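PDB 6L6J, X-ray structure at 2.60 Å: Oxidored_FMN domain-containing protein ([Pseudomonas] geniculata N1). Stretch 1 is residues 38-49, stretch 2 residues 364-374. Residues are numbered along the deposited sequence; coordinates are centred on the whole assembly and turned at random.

Stretch 1, residues 38-49: LEEMIAFRKARA
Stretch 2, residues 364-374: QNPSAGEEHVS

Residues 38-49 form a helix that continues later in the chain. Its backbone bonds run mostly from residue i+4 to residue i, such as Phe44 N to Glu40 O at 2.8 Å. Near Ala47 they loosen: Ala47 N makes weak bonds to Ala43 O (3.4 Å) and Phe44 O (3.3 Å).

Residues 364-374 are mainly loop and turn. Asn365 to Ala368 is a type I beta turn, closed by Ala368 N to Asn365 O at 2.9 Å. Glu370 N then bonds Ser367 O at 2.8 Å. Within this second, overlapping segment Gly369 has phi/psi of 81/4, and positive phi by itself favours glycine. Residues 371-373 have helical phi/psi without the regular bonds.

The loop runs antiparallel in register to the helix. Its later residues lie by the start of the helix and its earlier ones by Arg48. The CA atoms of Glu40 and His372 are 5.2 Å apart, and those of Ala43 and Glu371 5.5 Å. The contact buries 444 Å², both sides summed.

One direct salt bridge joins the stretches. Arg48 NH1 donates to Glu371 OE2 at 3.1 Å, with a nearly straight angle of 168°. The carboxylate oxygen lies at the guanidinium edge, near its plane, where the N-H groups point. Arg48 has chi1 -91° and chi2 122°, both between wells. Its CA-to-CB bond points sideways, but its end comes nearer the loop. NH1 also donates to Phe44 O at 2.7 Å, which ties the arginine to its own helix. Glu371 points toward the helix with chi1 m and chi2 p (90°). Its other oxygen, OE1, accepts a weak bond from Gly369 N at 2.9 Å.

Two waters extend this polar network. Water 1 donates to Glu40 O (2.7 Å) and to Glu371 OE1 (2.9 Å), and weakly accepts from His372 N (3.4 Å). It therefore links a helix carbonyl to the loop. Water 2 accepts from Arg48 NH2 (2.8 Å) and Asn365 ND2 (3.3 Å) and donates to Glu371 OE2 (2.5 Å). It thus bridges the same ion pair. Its oxygen is also 2.4 Å from Ser367 OG.

His372 packs over the start of the helix. Its chi1 is t and chi2 is 82°. Glu39 CB sits over one face of the imidazole, 3.5 Å from the centroid of the His372 ring and 15° off the normal, a CH-pi contact. Glu39 has chi1 and chi2 both m.

The other close contacts are van der Waals, among them these. Ala43 points toward the loop, and its small side chain lets the backbones approach: Ala43 CB is 3.6 Å from Glu371 CB and 3.9 Å from His372 CB. Phe44, chi1 t and chi2 85°, meets the turn with its ring edge. Phe44 CD1 is 3.9 Å from Gly369 N, and Phe44 CE1 is 4.5 Å from Ala368 CB. Glu40, m then t, brings OE2 to 3.2 Å from Val373 CG2.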

# COMPACT_ATOMS: atom_id res chain seq x y z
N LEU A 38 8.78 0.66 -19.17
CA LEU A 38 10.02 1.38 -18.77
C LEU A 38 9.68 2.84 -18.40
O LEU A 38 10.23 3.35 -17.42
CB LEU A 38 11.01 1.30 -19.94
CG LEU A 38 12.46 1.67 -19.65
CD1 LEU A 38 13.05 0.78 -18.57
CD2 LEU A 38 13.30 1.59 -20.93
N GLU A 39 8.82 3.49 -19.19
CA GLU A 39 8.56 4.95 -19.07
C GLU A 39 7.83 5.20 -17.75
O GLU A 39 8.10 6.24 -17.08
CB GLU A 39 7.80 5.44 -20.30
CG GLU A 39 8.64 5.42 -21.57
CD GLU A 39 9.68 6.52 -21.65
OE1 GLU A 39 10.76 6.27 -22.25
OE2 GLU A 39 9.42 7.63 -21.11
N GLU A 40 6.95 4.27 -17.37
CA GLU A 40 6.19 4.29 -16.08
C GLU A 40 7.21 4.27 -14.93
O GLU A 40 7.20 5.19 -14.07
CB GLU A 40 5.19 3.14 -16.05
CG GLU A 40 4.28 3.10 -17.27
CD GLU A 40 3.03 2.24 -17.19
OE1 GLU A 40 2.92 1.42 -16.24
OE2 GLU A 40 2.19 2.35 -18.12
N MET A 41 8.09 3.27 -14.93
CA MET A 41 9.19 3.09 -13.95
C MET A 41 10.06 4.36 -13.88
O MET A 41 10.24 4.90 -12.78
CB MET A 41 10.02 1.90 -14.41
CG MET A 41 11.20 1.59 -13.54
SD MET A 41 11.81 -0.02 -14.06
CE MET A 41 10.66 -1.07 -13.17
N ILE A 42 10.56 4.83 -15.03
CA ILE A 42 11.40 6.06 -15.15
C ILE A 42 10.66 7.23 -14.48
O ILE A 42 11.20 7.76 -13.51
CB ILE A 42 11.78 6.32 -16.63
CG1 ILE A 42 12.94 5.43 -17.07
CG2 ILE A 42 12.10 7.78 -16.89
CD1 ILE A 42 13.07 5.28 -18.59
N ALA A 43 9.49 7.61 -14.96
CA ALA A 43 8.68 8.75 -14.46
C ALA A 43 8.37 8.56 -12.96
O ALA A 43 8.41 9.53 -12.18
CB ALA A 43 7.40 8.88 -15.28
N PHE A 44 8.06 7.33 -12.55
CA PHE A 44 7.77 7.00 -11.13
C PHE A 44 9.00 7.37 -10.31
O PHE A 44 8.87 8.20 -9.44
CB PHE A 44 7.38 5.54 -10.93
CG PHE A 44 6.94 5.26 -9.51
CD1 PHE A 44 5.63 5.48 -9.12
CD2 PHE A 44 7.86 4.84 -8.55
CE1 PHE A 44 5.23 5.28 -7.80
CE2 PHE A 44 7.47 4.64 -7.23
CZ PHE A 44 6.16 4.86 -6.86
N ARG A 45 10.15 6.76 -10.59
CA ARG A 45 11.39 6.91 -9.78
C ARG A 45 11.89 8.36 -9.87
O ARG A 45 12.19 8.94 -8.82
CB ARG A 45 12.44 5.91 -10.26
CG ARG A 45 12.02 4.45 -10.19
CD ARG A 45 11.68 4.03 -8.79
NE ARG A 45 11.17 2.68 -8.74
CZ ARG A 45 10.65 2.09 -7.68
NH1 ARG A 45 10.58 2.74 -6.53
NH2 ARG A 45 10.22 0.84 -7.76
N LYS A 46 11.92 8.95 -11.06
CA LYS A 46 12.33 10.37 -11.25
C LYS A 46 11.67 11.26 -10.18
O LYS A 46 12.38 12.09 -9.54
CB LYS A 46 11.99 10.87 -12.66
CG LYS A 46 12.68 12.16 -13.08
CD LYS A 46 12.30 12.64 -14.49
CE LYS A 46 12.26 14.15 -14.65
NZ LYS A 46 11.10 14.60 -15.47
N ALA A 47 10.37 11.11 -9.96
CA ALA A 47 9.58 12.00 -9.07
C ALA A 47 10.17 11.98 -7.65
O ALA A 47 10.13 13.02 -6.93
CB ALA A 47 8.13 11.59 -9.08
N ARG A 48 10.71 10.83 -7.24
CA ARG A 48 11.23 10.62 -5.86
C ARG A 48 12.67 11.18 -5.75
O ARG A 48 13.01 11.74 -4.70
CB ARG A 48 11.02 9.16 -5.47
CG ARG A 48 9.67 8.96 -4.79
CD ARG A 48 8.77 7.97 -5.47
NE ARG A 48 7.37 8.29 -5.30
CZ ARG A 48 6.50 8.42 -6.29
NH1 ARG A 48 6.89 8.26 -7.54
NH2 ARG A 48 5.23 8.67 -6.02
N ALA A 49 13.45 11.11 -6.82
CA ALA A 49 14.69 11.90 -6.96
C ALA A 49 14.34 13.41 -6.96
O ALA A 49 14.93 14.18 -6.19
CB ALA A 49 15.43 11.44 -8.20
N GLN A 364 -3.74 8.56 -1.26
CA GLN A 364 -3.41 9.94 -0.83
C GLN A 364 -2.90 10.72 -2.04
O GLN A 364 -3.32 11.88 -2.21
CB GLN A 364 -2.37 9.97 0.28
CG GLN A 364 -2.90 9.83 1.70
CD GLN A 364 -3.66 11.06 2.16
OE1 GLN A 364 -4.65 11.45 1.54
NE2 GLN A 364 -3.20 11.66 3.25
N ASN A 365 -2.09 10.08 -2.87
CA ASN A 365 -1.37 10.72 -4.00
C ASN A 365 -1.83 10.09 -5.31
O ASN A 365 -1.17 9.19 -5.83
CB ASN A 365 0.14 10.61 -3.76
CG ASN A 365 0.99 11.11 -4.91
OD1 ASN A 365 0.56 11.95 -5.71
ND2 ASN A 365 2.19 10.55 -5.01
N PRO A 366 -2.97 10.54 -5.92
CA PRO A 366 -3.43 9.99 -7.21
C PRO A 366 -2.36 9.90 -8.32
O PRO A 366 -2.49 9.02 -9.19
CB PRO A 366 -4.53 10.98 -7.62
CG PRO A 366 -5.07 11.48 -6.30
CD PRO A 366 -3.86 11.59 -5.40
N SER A 367 -1.34 10.77 -8.26
CA SER A 367 -0.21 10.88 -9.23
C SER A 367 0.63 9.59 -9.21
O SER A 367 1.25 9.27 -10.26
CB SER A 367 0.66 12.10 -8.94
OG SER A 367 1.95 11.72 -8.45
N ALA A 368 0.68 8.88 -8.08
CA ALA A 368 1.47 7.64 -7.92
C ALA A 368 1.02 6.65 -8.98
O ALA A 368 -0.15 6.27 -8.94
CB ALA A 368 1.32 7.05 -6.53
N GLY A 369 1.92 6.29 -9.91
CA GLY A 369 1.69 5.33 -11.01
C GLY A 369 0.98 5.95 -12.20
O GLY A 369 0.67 5.19 -13.13
N GLU A 370 0.73 7.27 -12.17
CA GLU A 370 0.12 8.05 -13.28
C GLU A 370 1.12 9.06 -13.86
O GLU A 370 0.69 9.86 -14.74
CB GLU A 370 -1.10 8.85 -12.80
CG GLU A 370 -2.24 8.02 -12.27
CD GLU A 370 -2.75 6.94 -13.20
OE1 GLU A 370 -3.06 7.26 -14.37
OE2 GLU A 370 -2.81 5.77 -12.74
N GLU A 371 2.36 9.10 -13.36
CA GLU A 371 3.39 10.12 -13.75
C GLU A 371 3.54 10.13 -15.29
O GLU A 371 3.51 11.23 -15.90
CB GLU A 371 4.73 9.85 -13.05
CG GLU A 371 4.69 9.94 -11.53
CD GLU A 371 4.39 8.66 -10.75
OE1 GLU A 371 3.99 7.64 -11.34
OE2 GLU A 371 4.55 8.69 -9.51
N HIS A 372 3.66 8.94 -15.91
CA HIS A 372 3.81 8.76 -17.38
C HIS A 372 2.44 8.58 -18.04
O HIS A 372 2.22 9.28 -19.01
CB HIS A 372 4.71 7.57 -17.73
CG HIS A 372 4.71 7.29 -19.19
ND1 HIS A 372 5.50 7.99 -20.08
CD2 HIS A 372 3.96 6.43 -19.94
CE1 HIS A 372 5.28 7.55 -21.31
NE2 HIS A 372 4.34 6.59 -21.25
N VAL A 373 1.59 7.67 -17.55
CA VAL A 373 0.31 7.26 -18.21
C VAL A 373 -0.59 8.49 -18.42
O VAL A 373 -1.23 8.61 -19.49
CB VAL A 373 -0.45 6.18 -17.41
CG1 VAL A 373 -1.91 6.10 -17.81
CG2 VAL A 373 0.19 4.80 -17.53
N SER A 374 -0.64 9.37 -17.44
CA SER A 374 -1.60 10.51 -17.43
C SER A 374 -0.88 11.87 -17.49
O SER A 374 -1.58 12.87 -17.70
CB SER A 374 -2.48 10.40 -16.21
OG SER A 374 -3.29 9.22 -16.27
O HOH W 1 4.84 6.48 -13.90
O HOH W 2 3.93 10.47 -7.80